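Local atomic coordinates of VP1 (Merkel cell polyomavirus, PDB entry 4FMG), a protein that builds the icosahedral capsid of the virus as disulfide-linked pentamers, this chain being the jelly-roll core of the longer coat protein. Residues C[9-14]-C[283-288]; C[47-52]-C[268-273]; C[70-75]-C[190-195]; C[135-140]-C[249-254]; C[253-258]-C[276-281]. One frame throughout, in Å; residues are numbered along the deposited sequence.

All five contacts belong to the beta framework of one VP1 subunit, a jelly-roll sandwich. Strand 269-287 serves contacts 1, 2 and 5. Strand 250-263 serves contacts 4 and 5, which share I253 and S254. Contacts 3, 4 and 5 cluster near the centre of the subunit, with centres about 10 to 11 Å apart. Strand 71-76 of contact 3 pairs with strand 250-263 there. Contacts 1 and 2 lie on opposite sides of the chain's centre, about 45 Å apart between centres. Contact 2 borders two other subunits of the pentamer. It touches contact 5, where L271 and H272 pack on I258. Contact 1 joins the two ends of the modelled chain.

Contact 1 of 5, residues C[9-14]-C[283-288]; sequences VEVLSV and RKRWVK
V11 faces V287 as an antiparallel non-hydrogen-bonded pair, and V14 faces R285 in the same way. The register slips by one residue between these pairs, which makes a beta bulge.

Three backbone hydrogen bonds tie the segments. K288 N gives to E10 O at 2.7 Å, with an N-H...O angle of 165°. L12 N gives to W286 O, and W286 N to S13 O at 2.9 Å. V287 CA also lies 3.3 Å from E10 O, a CA-H...O contact beside the K288 bond.

The side chain of R285 adds a fourth bond. CG is anti to the backbone N (chi1 173°), and the chain then bends twice. This brings R285 NH1 to L12 O at 2.9 Å. The oxygen sits somewhat out of the guanidinium plane.

Two methyls sandwich that guanidinium. V14 CG2 lies over the centre of one face, 3.6 Å from R285 CZ. V11 CG1 lies over the opposite face but toward the rim, 3.7 Å from R285 NE. V14 CG2 also covers one face of the R283 guanidinium, 3.5 Å from R283 NE. The arginines converge on one carboxylate, since both form salt bridges to E93.

Apolar contact continues at L12 and W286, whose CB atoms are 3.8 Å apart. S13 O sits at the edge of the indole.

Strand 269-287 lies between strands 11-28 and 89-101 here. R283, R285 and V287 bond through their backbones to E93, M91 and L89 of strand 89-101. Strand 11-28 takes the other side.

Contact 2 of 5, residues C[47-52]-C[268-273]; sequences TYTYDL and KMALHG
H272 lies against Y48 and bonds to T47, where the loop meets strand 269-287. The CB of H272 is 3.6 Å from Y48 CE1. Its chi1 of -179° turns the side chain from its own backbone N, which lays the imidazole over one face of the Y48 ring. H272 CG passes 3.4 Å from Y48 CE1. H272 ND1 sits over the centre of the phenol ring and gives a hydrogen bond to T47 O at 2.8 Å. H272 CE1 lies 3.1 Å from T47 OG1, and H272 NE2 ends 3.7 Å from Y48 OH. The rings form an offset stack, with centroids 4.0 Å apart and planes at 11°.

G273 N also gives to T47 O. The two donors reach this oxygen from opposite faces of its carbonyl plane.

Further along, T49 N bonds to L271 O. T49 OG1 accepts from L271 N at 2.9 Å and gives to Y50 O, so the hydroxyl bridges both segments. L52 N meets M269 O at 2.8 Å, almost perfectly straight (179°). A water joins D51 OD1 to K268 NZ, while D51 OD2 has a salt bridge to K264.

Y48 OH bonds to L149 O of a neighbouring subunit, and H272 packs on that same L149. The bond to T47 implies an imidazole protonated at ND1. Bond and stack together fix the rotation of the ring, at a place where another subunit packs.

Contact 3 of 5, residues C[70-75]-C[190-195]; sequences YSVARV and DKDGNY
D192 OD1 accepts from V72 N at 2.8 Å, using its anti lone pair. This joins strand 71-76 of the jelly roll to the loop after strand 186-189. The first torsion of D192 swings CG to the far side of CB from its own backbone N (chi1 -172°), which carries OD1 to the strand. Its other oxygen, OD2, forms a salt bridge to R31, so both oxygens are engaged.

Two backbone bonds flank Y70. G193 N gives to Y70 O at 3.0 Å, and Y70 N gives to Y195 O at 3.1 Å. The loop contains a type II beta turn from K191 to N194. G193 occupies its third position with positive phi (63°). A water lies between the turn and Y70, giving to K191 O at 3.1 Å and accepting from Y195 N at 3.0 Å.

Between the two segments, side-chain packing is limited. The Y70 ring passes Y195 O obliquely, and its hydroxyl bonds to W200 and Y132. On its other side strand 71-76 pairs with strand 250-263, through S71 with C255 and A73 with I253. V72 covers the start of the turn. Its CG1 comes 3.4 Å from K191 C.

Contact 4 of 5, residues C[135-140]-C[249-254]; sequences FAIGGE and DGLFIS
A136 and S254 form an antiparallel hydrogen-bonded pair, as do G138 and F252. I137 and I253 make the non-hydrogen-bonded pair between them. A136 N gives to S254 O at 2.8 Å, and S254 N returns to A136 O at 3.1 Å. G138 N gives to F252 O at 2.9 Å, and F252 N to G138 O at 2.8 Å.

A water on the S254 side lies 2.7 Å from S254 OG and gives weak bonds to A136 O and F252 O.

The pairing joins strands 131-138 and 250-263 of the jelly-roll sandwich. Strand 71-76 pairs with the other edge of strand 250-263.

Apolar contacts lie on the face of I137, which is turned to the interior. I137 CG2 meets L251 CD1 at 3.7 Å. I137 CD1 runs beside I253 CG1 at 4.0 Å, both side chains pointing the same way.

The opposite face carries F252. Its CG stands opposite the carbonyl carbon (chi1 -81°), which sets the ring against E140. Backbone atoms of E140 lie over one face of the ring, and G138 O sits at the ring edge. E140 O comes 3.4 Å from F252 CB. E140 OE2 has a hydrogen bond from N209 and a salt bridge to K247.

Contact 5 of 5, residues C[253-258]-C[276-281]; sequences ISCADI and RYFNVT
The two legs of the beta hairpin 250-263 and 269-287 spread apart here and face each other across the interior of the jelly roll. Their axes stay 8.9 Å apart, so side chains make the contact. Strand 250-263 pairs along its edges with strands 71-76 and 131-138, while strand 269-287 pairs with 11-28 and 89-101.

Nearest the turn of the hairpin, R276 grips D257 side-on in a buried salt bridge. R276 NE meets D257 OD2 at 2.7 Å, on its syn lone pair. R276 NH2 meets D257 OD1 at 2.8 Å, with an N-H...O angle of 164°. The carboxylate and guanidinium planes are 27° apart, nearly coplanar. The R276 chain runs straight out to CD and turns at chi3 (-82°), which brings NE and NH2 to the acid. H133 bonds to D257 OD1, and T99 to R276 NH1.

C255 fills the next layer, its CB 3.7 Å from R276 CD and 3.8 Å from F278 CZ. Its SG lies at the edge of the phenyl ring, a sulfur-aromatic contact. One face of the F278 ring receives a CH-pi contact, with I253 CG2 almost exactly over the centre, 3.4 Å from the ring centroid.

Contact 1 of 5, residues C[9-14]-C[283-288]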
# COMPACT_ATOMS: atom_id res chain seq x y z
N VAL C 9 3.99 35.27 25.29
CA VAL C 9 3.96 34.30 24.16
C VAL C 9 5.32 33.60 24.01
O VAL C 9 5.46 32.70 23.18
CB VAL C 9 3.57 34.98 22.80
CG1 VAL C 9 2.74 34.02 21.94
CG2 VAL C 9 2.80 36.28 23.03
N GLU C 10 6.30 34.01 24.81
CA GLU C 10 7.66 33.46 24.73
C GLU C 10 7.84 32.25 25.64
O GLU C 10 7.56 32.31 26.84
CB GLU C 10 8.70 34.53 25.05
CG GLU C 10 10.15 34.07 24.88
CD GLU C 10 11.15 35.22 24.95
OE1 GLU C 10 10.84 36.31 24.42
OE2 GLU C 10 12.24 35.02 25.53
N VAL C 11 8.34 31.16 25.07
CA VAL C 11 8.41 29.86 25.75
C VAL C 11 9.69 29.73 26.54
O VAL C 11 10.78 29.84 25.99
CB VAL C 11 8.30 28.68 24.74
CG1 VAL C 11 8.15 27.37 25.47
CG2 VAL C 11 7.12 28.89 23.76
N LEU C 12 9.57 29.48 27.84
CA LEU C 12 10.76 29.35 28.68
C LEU C 12 11.01 27.88 28.98
O LEU C 12 10.79 27.03 28.12
CB LEU C 12 10.64 30.21 29.94
CG LEU C 12 10.34 31.70 29.70
CD1 LEU C 12 10.31 32.45 31.01
CD2 LEU C 12 11.33 32.34 28.74
N SER C 13 11.47 27.57 30.18
CA SER C 13 11.82 26.19 30.53
C SER C 13 10.62 25.36 31.00
O SER C 13 9.62 25.89 31.51
CB SER C 13 12.91 26.17 31.59
OG SER C 13 12.55 26.99 32.68
N VAL C 14 10.75 24.05 30.80
CA VAL C 14 9.84 23.05 31.34
C VAL C 14 9.92 23.08 32.86
O VAL C 14 11.01 23.14 33.41
CB VAL C 14 10.24 21.66 30.81
CG1 VAL C 14 9.69 20.55 31.68
CG2 VAL C 14 9.80 21.50 29.36
N ARG C 283 2.45 18.55 30.27
CA ARG C 283 3.42 18.99 31.28
C ARG C 283 3.32 20.50 31.51
O ARG C 283 2.83 21.24 30.66
CB ARG C 283 4.85 18.58 30.89
CG ARG C 283 5.43 19.35 29.72
CD ARG C 283 6.81 18.90 29.32
NE ARG C 283 7.19 19.51 28.05
CZ ARG C 283 8.16 19.09 27.26
NH1 ARG C 283 8.90 18.03 27.60
NH2 ARG C 283 8.40 19.71 26.12
N LYS C 284 3.77 20.95 32.67
CA LYS C 284 3.82 22.38 32.97
C LYS C 284 5.03 23.03 32.30
O LYS C 284 6.14 22.49 32.34
CB LYS C 284 3.83 22.63 34.47
CG LYS C 284 2.68 22.01 35.23
CD LYS C 284 2.89 22.15 36.72
CE LYS C 284 1.80 21.46 37.52
NZ LYS C 284 1.99 21.68 38.98
N ARG C 285 4.79 24.17 31.66
CA ARG C 285 5.81 24.94 30.95
C ARG C 285 5.76 26.40 31.40
O ARG C 285 4.68 26.99 31.50
CB ARG C 285 5.57 24.86 29.43
CG ARG C 285 6.46 25.75 28.58
CD ARG C 285 7.88 25.18 28.42
NE ARG C 285 7.94 24.16 27.38
CZ ARG C 285 9.03 23.83 26.69
NH1 ARG C 285 10.19 24.46 26.91
NH2 ARG C 285 8.97 22.87 25.77
N TRP C 286 6.93 26.99 31.67
CA TRP C 286 7.02 28.42 31.95
C TRP C 286 6.91 29.22 30.65
O TRP C 286 7.56 28.88 29.67
CB TRP C 286 8.35 28.75 32.63
CG TRP C 286 8.46 28.31 34.06
CD1 TRP C 286 9.24 27.30 34.54
CD2 TRP C 286 7.78 28.87 35.19
NE1 TRP C 286 9.09 27.19 35.90
CE2 TRP C 286 8.19 28.14 36.32
CE3 TRP C 286 6.84 29.90 35.34
CZ2 TRP C 286 7.71 28.42 37.61
CZ3 TRP C 286 6.36 30.18 36.63
CH2 TRP C 286 6.80 29.44 37.74
N VAL C 287 6.10 30.27 30.66
CA VAL C 287 5.97 31.16 29.49
C VAL C 287 6.02 32.64 29.89
O VAL C 287 5.72 32.99 31.04
CB VAL C 287 4.67 30.90 28.67
CG1 VAL C 287 4.55 29.44 28.27
CG2 VAL C 287 3.43 31.35 29.45
N LYS C 288 6.39 33.50 28.94
CA LYS C 288 6.34 34.95 29.14
C LYS C 288 5.32 35.57 28.18
O LYS C 288 4.39 36.24 28.61
CB LYS C 288 7.71 35.60 28.95
CG LYS C 288 8.09 36.53 30.10
CD LYS C 288 8.89 37.77 29.67
CE LYS C 288 9.11 38.68 30.89
NZ LYS C 288 9.43 40.10 30.56

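Contact 2 of 5, residues C[47-52]-C[268-273]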
# COMPACT_ATOMS: atom_id res chain seq x y z
N THR C 47 -25.36 8.25 14.60
CA THR C 47 -24.02 7.91 14.04
C THR C 47 -24.05 7.63 12.54
O THR C 47 -23.08 7.11 11.98
CB THR C 47 -23.23 6.77 14.78
OG1 THR C 47 -23.78 5.49 14.44
CG2 THR C 47 -23.23 6.98 16.30
N TYR C 48 -25.17 7.98 11.91
CA TYR C 48 -25.36 7.88 10.46
C TYR C 48 -25.92 9.18 9.90
O TYR C 48 -26.50 10.00 10.63
CB TYR C 48 -26.34 6.75 10.11
CG TYR C 48 -25.90 5.34 10.49
CD1 TYR C 48 -25.28 4.50 9.55
CD2 TYR C 48 -26.12 4.85 11.78
CE1 TYR C 48 -24.88 3.20 9.90
CE2 TYR C 48 -25.72 3.56 12.14
CZ TYR C 48 -25.11 2.74 11.19
OH TYR C 48 -24.72 1.47 11.56
N THR C 49 -25.76 9.36 8.60
CA THR C 49 -26.48 10.38 7.87
C THR C 49 -27.86 9.82 7.54
O THR C 49 -28.17 8.68 7.87
CB THR C 49 -25.77 10.74 6.55
OG1 THR C 49 -25.74 9.60 5.69
CG2 THR C 49 -24.36 11.25 6.81
N TYR C 50 -28.69 10.64 6.89
CA TYR C 50 -29.86 10.14 6.18
C TYR C 50 -29.38 9.65 4.81
O TYR C 50 -28.18 9.48 4.61
CB TYR C 50 -30.91 11.25 6.03
CG TYR C 50 -31.85 11.40 7.21
CD1 TYR C 50 -31.60 10.75 8.42
CD2 TYR C 50 -33.00 12.20 7.11
CE1 TYR C 50 -32.46 10.89 9.51
CE2 TYR C 50 -33.87 12.34 8.19
CZ TYR C 50 -33.59 11.69 9.39
OH TYR C 50 -34.44 11.82 10.46
N ASP C 51 -30.29 9.41 3.88
CA ASP C 51 -29.90 8.85 2.59
C ASP C 51 -29.27 9.90 1.68
O ASP C 51 -29.82 10.99 1.48
CB ASP C 51 -31.09 8.13 1.92
CG ASP C 51 -31.57 6.93 2.74
OD1 ASP C 51 -32.79 6.84 2.99
OD2 ASP C 51 -30.73 6.09 3.16
N LEU C 52 -28.09 9.57 1.16
CA LEU C 52 -27.35 10.50 0.31
C LEU C 52 -27.67 10.24 -1.15
O LEU C 52 -27.49 9.11 -1.63
CB LEU C 52 -25.84 10.39 0.58
CG LEU C 52 -25.43 10.89 1.97
CD1 LEU C 52 -24.11 10.30 2.35
CD2 LEU C 52 -25.39 12.41 2.02
N LYS C 268 -30.39 2.70 -1.61
CA LYS C 268 -30.04 3.89 -0.85
C LYS C 268 -28.79 3.68 0.01
O LYS C 268 -28.45 2.55 0.36
CB LYS C 268 -31.24 4.39 -0.04
CG LYS C 268 -32.29 5.06 -0.92
CD LYS C 268 -33.56 5.42 -0.20
CE LYS C 268 -34.54 6.03 -1.20
NZ LYS C 268 -35.71 6.63 -0.51
N MET C 269 -28.11 4.79 0.32
CA MET C 269 -26.81 4.76 0.98
C MET C 269 -26.67 5.88 2.01
O MET C 269 -27.03 7.04 1.75
CB MET C 269 -25.69 4.87 -0.06
CG MET C 269 -25.50 3.63 -0.91
SD MET C 269 -24.62 4.02 -2.43
CE MET C 269 -23.02 4.53 -1.74
N ALA C 270 -26.16 5.53 3.18
CA ALA C 270 -25.94 6.49 4.26
C ALA C 270 -24.50 6.37 4.72
O ALA C 270 -23.95 5.27 4.78
CB ALA C 270 -26.87 6.20 5.43
N LEU C 271 -23.87 7.50 5.04
CA LEU C 271 -22.53 7.46 5.61
C LEU C 271 -22.61 7.17 7.11
O LEU C 271 -23.61 7.49 7.77
CB LEU C 271 -21.75 8.74 5.32
CG LEU C 271 -21.14 8.82 3.91
CD1 LEU C 271 -20.68 10.23 3.61
CD2 LEU C 271 -19.99 7.81 3.72
N HIS C 272 -21.56 6.53 7.61
CA HIS C 272 -21.48 6.09 8.99
C HIS C 272 -20.17 6.55 9.62
O HIS C 272 -19.13 6.64 8.94
CB HIS C 272 -21.62 4.56 9.02
CG HIS C 272 -21.58 3.95 10.38
ND1 HIS C 272 -22.25 4.48 11.47
CD2 HIS C 272 -21.00 2.81 10.83
CE1 HIS C 272 -22.05 3.72 12.53
NE2 HIS C 272 -21.30 2.69 12.17
N GLY C 273 -20.22 6.84 10.92
CA GLY C 273 -19.03 7.24 11.66
C GLY C 273 -18.87 6.52 12.98
O GLY C 273 -19.84 5.99 13.54
O HOH W 1 -34.72 8.15 1.61
O HOH W 2 -28.99 6.98 -1.25

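Contact 3 of 5, residues C[70-75]-C[190-195]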
# COMPACT_ATOMS: atom_id res chain seq x y z
N TYR C 70 -17.60 17.94 12.33
CA TYR C 70 -16.52 17.66 13.25
C TYR C 70 -17.01 17.52 14.68
O TYR C 70 -17.93 18.22 15.12
CB TYR C 70 -15.43 18.74 13.18
CG TYR C 70 -14.66 18.79 11.87
CD1 TYR C 70 -13.57 17.95 11.65
CD2 TYR C 70 -15.04 19.66 10.86
CE1 TYR C 70 -12.86 17.99 10.44
CE2 TYR C 70 -14.35 19.71 9.65
CZ TYR C 70 -13.27 18.87 9.44
OH TYR C 70 -12.59 18.93 8.25
N SER C 71 -16.39 16.59 15.39
CA SER C 71 -16.52 16.48 16.82
C SER C 71 -15.47 17.38 17.45
O SER C 71 -14.33 17.44 16.96
CB SER C 71 -16.31 15.03 17.26
OG SER C 71 -17.27 14.17 16.66
N VAL C 72 -15.84 18.07 18.53
CA VAL C 72 -14.91 18.89 19.31
C VAL C 72 -15.30 18.96 20.79
O VAL C 72 -16.48 19.01 21.14
CB VAL C 72 -14.74 20.33 18.70
CG1 VAL C 72 -16.06 20.97 18.43
CG2 VAL C 72 -13.88 21.23 19.60
N ALA C 73 -14.29 18.95 21.65
CA ALA C 73 -14.48 19.22 23.08
C ALA C 73 -13.37 20.12 23.62
O ALA C 73 -12.22 20.06 23.15
CB ALA C 73 -14.54 17.92 23.87
N ARG C 74 -13.73 20.96 24.58
CA ARG C 74 -12.77 21.77 25.32
C ARG C 74 -12.70 21.21 26.73
O ARG C 74 -13.68 21.30 27.48
CB ARG C 74 -13.19 23.24 25.36
CG ARG C 74 -12.19 24.14 26.11
CD ARG C 74 -12.84 25.42 26.63
NE ARG C 74 -11.89 26.21 27.40
CZ ARG C 74 -11.66 26.07 28.70
NH1 ARG C 74 -12.33 25.16 29.41
NH2 ARG C 74 -10.77 26.83 29.31
N VAL C 75 -11.56 20.62 27.07
CA VAL C 75 -11.33 20.06 28.39
C VAL C 75 -10.71 21.11 29.31
O VAL C 75 -9.70 21.72 28.97
CB VAL C 75 -10.42 18.81 28.34
CG1 VAL C 75 -10.19 18.26 29.76
CG2 VAL C 75 -11.00 17.73 27.41
N ASP C 190 -15.28 25.82 17.01
CA ASP C 190 -15.62 26.12 18.41
C ASP C 190 -16.92 25.48 18.93
O ASP C 190 -17.28 25.69 20.09
CB ASP C 190 -15.63 27.64 18.65
CG ASP C 190 -16.63 28.38 17.76
OD1 ASP C 190 -17.40 27.73 17.02
OD2 ASP C 190 -16.62 29.63 17.79
N LYS C 191 -17.61 24.70 18.10
CA LYS C 191 -18.86 24.07 18.51
C LYS C 191 -18.98 22.64 17.99
O LYS C 191 -18.74 22.38 16.80
CB LYS C 191 -20.07 24.90 18.08
CG LYS C 191 -20.37 26.07 19.01
CD LYS C 191 -20.59 27.37 18.24
CE LYS C 191 -20.41 28.58 19.15
NZ LYS C 191 -20.27 29.85 18.38
N ASP C 192 -19.34 21.73 18.89
CA ASP C 192 -19.46 20.32 18.56
C ASP C 192 -20.61 20.05 17.58
O ASP C 192 -21.73 20.53 17.77
CB ASP C 192 -19.66 19.48 19.83
CG ASP C 192 -19.59 17.99 19.55
OD1 ASP C 192 -18.57 17.54 18.99
OD2 ASP C 192 -20.56 17.27 19.87
N GLY C 193 -20.29 19.29 16.54
CA GLY C 193 -21.27 18.83 15.56
C GLY C 193 -21.95 19.93 14.76
O GLY C 193 -23.05 19.72 14.27
N ASN C 194 -21.29 21.08 14.62
CA ASN C 194 -21.89 22.22 13.94
C ASN C 194 -21.19 22.65 12.65
O ASN C 194 -21.75 23.43 11.87
CB ASN C 194 -22.00 23.42 14.89
CG ASN C 194 -23.23 23.34 15.80
OD1 ASN C 194 -24.14 22.54 15.58
ND2 ASN C 194 -23.25 24.18 16.83
N TYR C 195 -19.96 22.16 12.43
CA TYR C 195 -19.18 22.53 11.25
C TYR C 195 -19.03 21.34 10.31
O TYR C 195 -18.29 20.39 10.61
CB TYR C 195 -17.80 23.07 11.66
CG TYR C 195 -17.82 24.39 12.40
CD1 TYR C 195 -17.98 24.44 13.78
CD2 TYR C 195 -17.68 25.60 11.71
CE1 TYR C 195 -18.00 25.65 14.46
CE2 TYR C 195 -17.69 26.81 12.38
CZ TYR C 195 -17.86 26.83 13.76
OH TYR C 195 -17.88 28.02 14.44
O HOH W 3 -18.28 20.50 14.33

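Contact 4 of 5, residues C[135-140]-C[249-254]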
# COMPACT_ATOMS: atom_id res chain seq x y z
N PHE C 135 -7.81 13.93 13.46
CA PHE C 135 -7.86 14.37 14.85
C PHE C 135 -6.89 15.51 15.03
O PHE C 135 -5.93 15.65 14.25
CB PHE C 135 -7.60 13.22 15.85
CG PHE C 135 -6.16 12.79 15.94
CD1 PHE C 135 -5.62 11.89 15.02
CD2 PHE C 135 -5.33 13.29 16.95
CE1 PHE C 135 -4.29 11.48 15.10
CE2 PHE C 135 -3.98 12.90 17.04
CZ PHE C 135 -3.46 11.99 16.12
N ALA C 136 -7.16 16.34 16.03
CA ALA C 136 -6.32 17.48 16.36
C ALA C 136 -6.25 17.69 17.86
O ALA C 136 -7.24 17.53 18.58
CB ALA C 136 -6.83 18.74 15.67
N ILE C 137 -5.05 18.04 18.32
CA ILE C 137 -4.84 18.45 19.70
C ILE C 137 -4.28 19.86 19.66
O ILE C 137 -3.30 20.14 18.94
CB ILE C 137 -3.86 17.49 20.45
CG1 ILE C 137 -4.23 16.01 20.24
CG2 ILE C 137 -3.78 17.84 21.94
CD1 ILE C 137 -5.60 15.57 20.79
N GLY C 138 -4.90 20.77 20.41
CA GLY C 138 -4.55 22.19 20.36
C GLY C 138 -4.78 22.93 21.65
O GLY C 138 -5.59 22.52 22.48
N GLY C 139 -4.04 24.02 21.83
CA GLY C 139 -4.20 24.86 23.02
C GLY C 139 -5.26 25.93 22.84
O GLY C 139 -5.45 26.76 23.73
N GLU C 140 -5.91 25.91 21.68
CA GLU C 140 -7.02 26.81 21.33
C GLU C 140 -7.84 26.14 20.21
O GLU C 140 -7.43 25.08 19.71
CB GLU C 140 -6.50 28.17 20.87
CG GLU C 140 -5.64 28.13 19.61
CD GLU C 140 -4.69 29.32 19.54
OE1 GLU C 140 -4.96 30.24 18.75
OE2 GLU C 140 -3.69 29.33 20.29
N ASP C 249 -6.25 27.69 30.28
CA ASP C 249 -6.26 26.34 30.87
C ASP C 249 -7.29 25.42 30.17
O ASP C 249 -8.02 24.67 30.82
CB ASP C 249 -6.46 26.39 32.40
CG ASP C 249 -5.26 27.00 33.15
OD1 ASP C 249 -4.10 26.73 32.77
OD2 ASP C 249 -5.48 27.75 34.13
N GLY C 250 -7.33 25.51 28.84
CA GLY C 250 -8.27 24.77 28.03
C GLY C 250 -7.56 23.98 26.95
O GLY C 250 -6.76 24.54 26.20
N LEU C 251 -7.85 22.68 26.89
CA LEU C 251 -7.30 21.80 25.86
C LEU C 251 -8.38 21.51 24.82
O LEU C 251 -9.47 21.06 25.16
CB LEU C 251 -6.81 20.49 26.49
CG LEU C 251 -6.30 19.36 25.57
CD1 LEU C 251 -4.98 19.74 24.89
CD2 LEU C 251 -6.13 18.09 26.37
N PHE C 252 -8.07 21.77 23.56
CA PHE C 252 -9.02 21.58 22.50
C PHE C 252 -8.73 20.33 21.73
O PHE C 252 -7.62 20.14 21.22
CB PHE C 252 -9.07 22.78 21.58
CG PHE C 252 -9.90 23.90 22.11
CD1 PHE C 252 -9.36 24.81 23.03
CD2 PHE C 252 -11.22 24.05 21.71
CE1 PHE C 252 -10.13 25.85 23.52
CE2 PHE C 252 -12.00 25.09 22.19
CZ PHE C 252 -11.46 25.99 23.10
N ILE C 253 -9.74 19.47 21.66
CA ILE C 253 -9.65 18.19 21.00
C ILE C 253 -10.73 18.11 19.93
O ILE C 253 -11.92 18.33 20.21
CB ILE C 253 -9.78 17.05 22.03
CG1 ILE C 253 -8.55 17.07 22.95
CG2 ILE C 253 -9.89 15.70 21.33
CD1 ILE C 253 -8.83 16.68 24.37
N SER C 254 -10.31 17.81 18.70
CA SER C 254 -11.18 17.75 17.54
C SER C 254 -10.93 16.46 16.76
O SER C 254 -9.81 15.96 16.74
CB SER C 254 -10.92 18.94 16.62
OG SER C 254 -10.84 20.16 17.34
O HOH W 4 -8.40 20.43 18.49

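Contact 5 of 5, residues C[253-258]-C[276-281]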
# COMPACT_ATOMS: atom_id res chain seq x y z
N ILE C 253 -9.74 19.47 21.66
CA ILE C 253 -9.65 18.19 21.00
C ILE C 253 -10.73 18.11 19.93
O ILE C 253 -11.92 18.33 20.21
CB ILE C 253 -9.78 17.05 22.03
CG1 ILE C 253 -8.55 17.07 22.95
CG2 ILE C 253 -9.89 15.70 21.33
CD1 ILE C 253 -8.83 16.68 24.37
N SER C 254 -10.31 17.81 18.70
CA SER C 254 -11.18 17.75 17.54
C SER C 254 -10.93 16.46 16.76
O SER C 254 -9.81 15.96 16.74
CB SER C 254 -10.92 18.94 16.62
OG SER C 254 -10.84 20.16 17.34
N CYS C 255 -11.96 15.95 16.10
CA CYS C 255 -11.81 14.78 15.22
C CYS C 255 -12.96 14.61 14.23
O CYS C 255 -13.97 15.32 14.30
CB CYS C 255 -11.64 13.50 16.06
SG CYS C 255 -13.11 13.08 17.01
N ALA C 256 -12.78 13.67 13.31
CA ALA C 256 -13.84 13.22 12.41
C ALA C 256 -13.45 11.83 11.95
O ALA C 256 -12.28 11.60 11.61
CB ALA C 256 -13.97 14.16 11.21
N ASP C 257 -14.38 10.88 12.00
CA ASP C 257 -14.07 9.50 11.58
C ASP C 257 -15.22 8.84 10.82
O ASP C 257 -15.94 7.99 11.37
CB ASP C 257 -13.63 8.64 12.78
CG ASP C 257 -12.26 9.03 13.31
OD1 ASP C 257 -11.25 8.79 12.61
OD2 ASP C 257 -12.19 9.60 14.42
N ILE C 258 -15.38 9.26 9.57
CA ILE C 258 -16.35 8.65 8.65
C ILE C 258 -15.73 7.35 8.15
O ILE C 258 -14.62 7.35 7.62
CB ILE C 258 -16.65 9.61 7.47
CG1 ILE C 258 -17.28 10.90 8.01
CG2 ILE C 258 -17.52 8.92 6.40
CD1 ILE C 258 -17.27 12.08 7.03
N ARG C 276 -14.15 8.32 18.80
CA ARG C 276 -12.71 8.35 18.97
C ARG C 276 -12.34 8.61 20.43
O ARG C 276 -12.97 9.43 21.11
CB ARG C 276 -12.06 9.40 18.05
CG ARG C 276 -10.53 9.40 18.09
CD ARG C 276 -9.93 10.39 17.10
NE ARG C 276 -9.84 9.87 15.73
CZ ARG C 276 -8.77 9.26 15.23
NH1 ARG C 276 -7.68 9.07 15.97
NH2 ARG C 276 -8.80 8.83 13.97
N TYR C 277 -11.32 7.90 20.88
CA TYR C 277 -10.83 8.04 22.24
C TYR C 277 -9.49 8.79 22.28
O TYR C 277 -8.65 8.63 21.38
CB TYR C 277 -10.66 6.65 22.88
CG TYR C 277 -9.87 6.68 24.17
CD1 TYR C 277 -10.51 6.94 25.39
CD2 TYR C 277 -8.50 6.46 24.18
CE1 TYR C 277 -9.78 6.96 26.58
CE2 TYR C 277 -7.77 6.48 25.38
CZ TYR C 277 -8.42 6.73 26.57
OH TYR C 277 -7.70 6.76 27.73
N PHE C 278 -9.30 9.58 23.33
CA PHE C 278 -8.04 10.30 23.50
C PHE C 278 -7.46 10.17 24.91
O PHE C 278 -8.17 10.32 25.91
CB PHE C 278 -8.22 11.79 23.19
CG PHE C 278 -8.80 12.09 21.84
CD1 PHE C 278 -10.18 12.09 21.64
CD2 PHE C 278 -7.97 12.40 20.77
CE1 PHE C 278 -10.74 12.38 20.39
CE2 PHE C 278 -8.51 12.70 19.51
CZ PHE C 278 -9.91 12.68 19.33
N ASN C 279 -6.16 9.90 24.98
CA ASN C 279 -5.41 10.05 26.22
C ASN C 279 -4.21 10.99 26.00
O ASN C 279 -3.19 10.60 25.42
CB ASN C 279 -4.95 8.69 26.75
CG ASN C 279 -4.41 8.76 28.17
OD1 ASN C 279 -3.71 9.70 28.54
ND2 ASN C 279 -4.74 7.76 28.97
N VAL C 280 -4.35 12.23 26.45
CA VAL C 280 -3.32 13.25 26.25
C VAL C 280 -2.46 13.46 27.50
O VAL C 280 -2.98 13.63 28.62
CB VAL C 280 -3.95 14.60 25.78
CG1 VAL C 280 -2.88 15.69 25.63
CG2 VAL C 280 -4.66 14.41 24.45
N THR C 281 -1.15 13.40 27.32
CA THR C 281 -0.19 13.70 28.37
C THR C 281 0.24 15.16 28.25
O THR C 281 0.60 15.63 27.16
CB THR C 281 1.06 12.79 28.28
OG1 THR C 281 0.66 11.43 28.47
CG2 THR C 281 2.10 13.16 29.34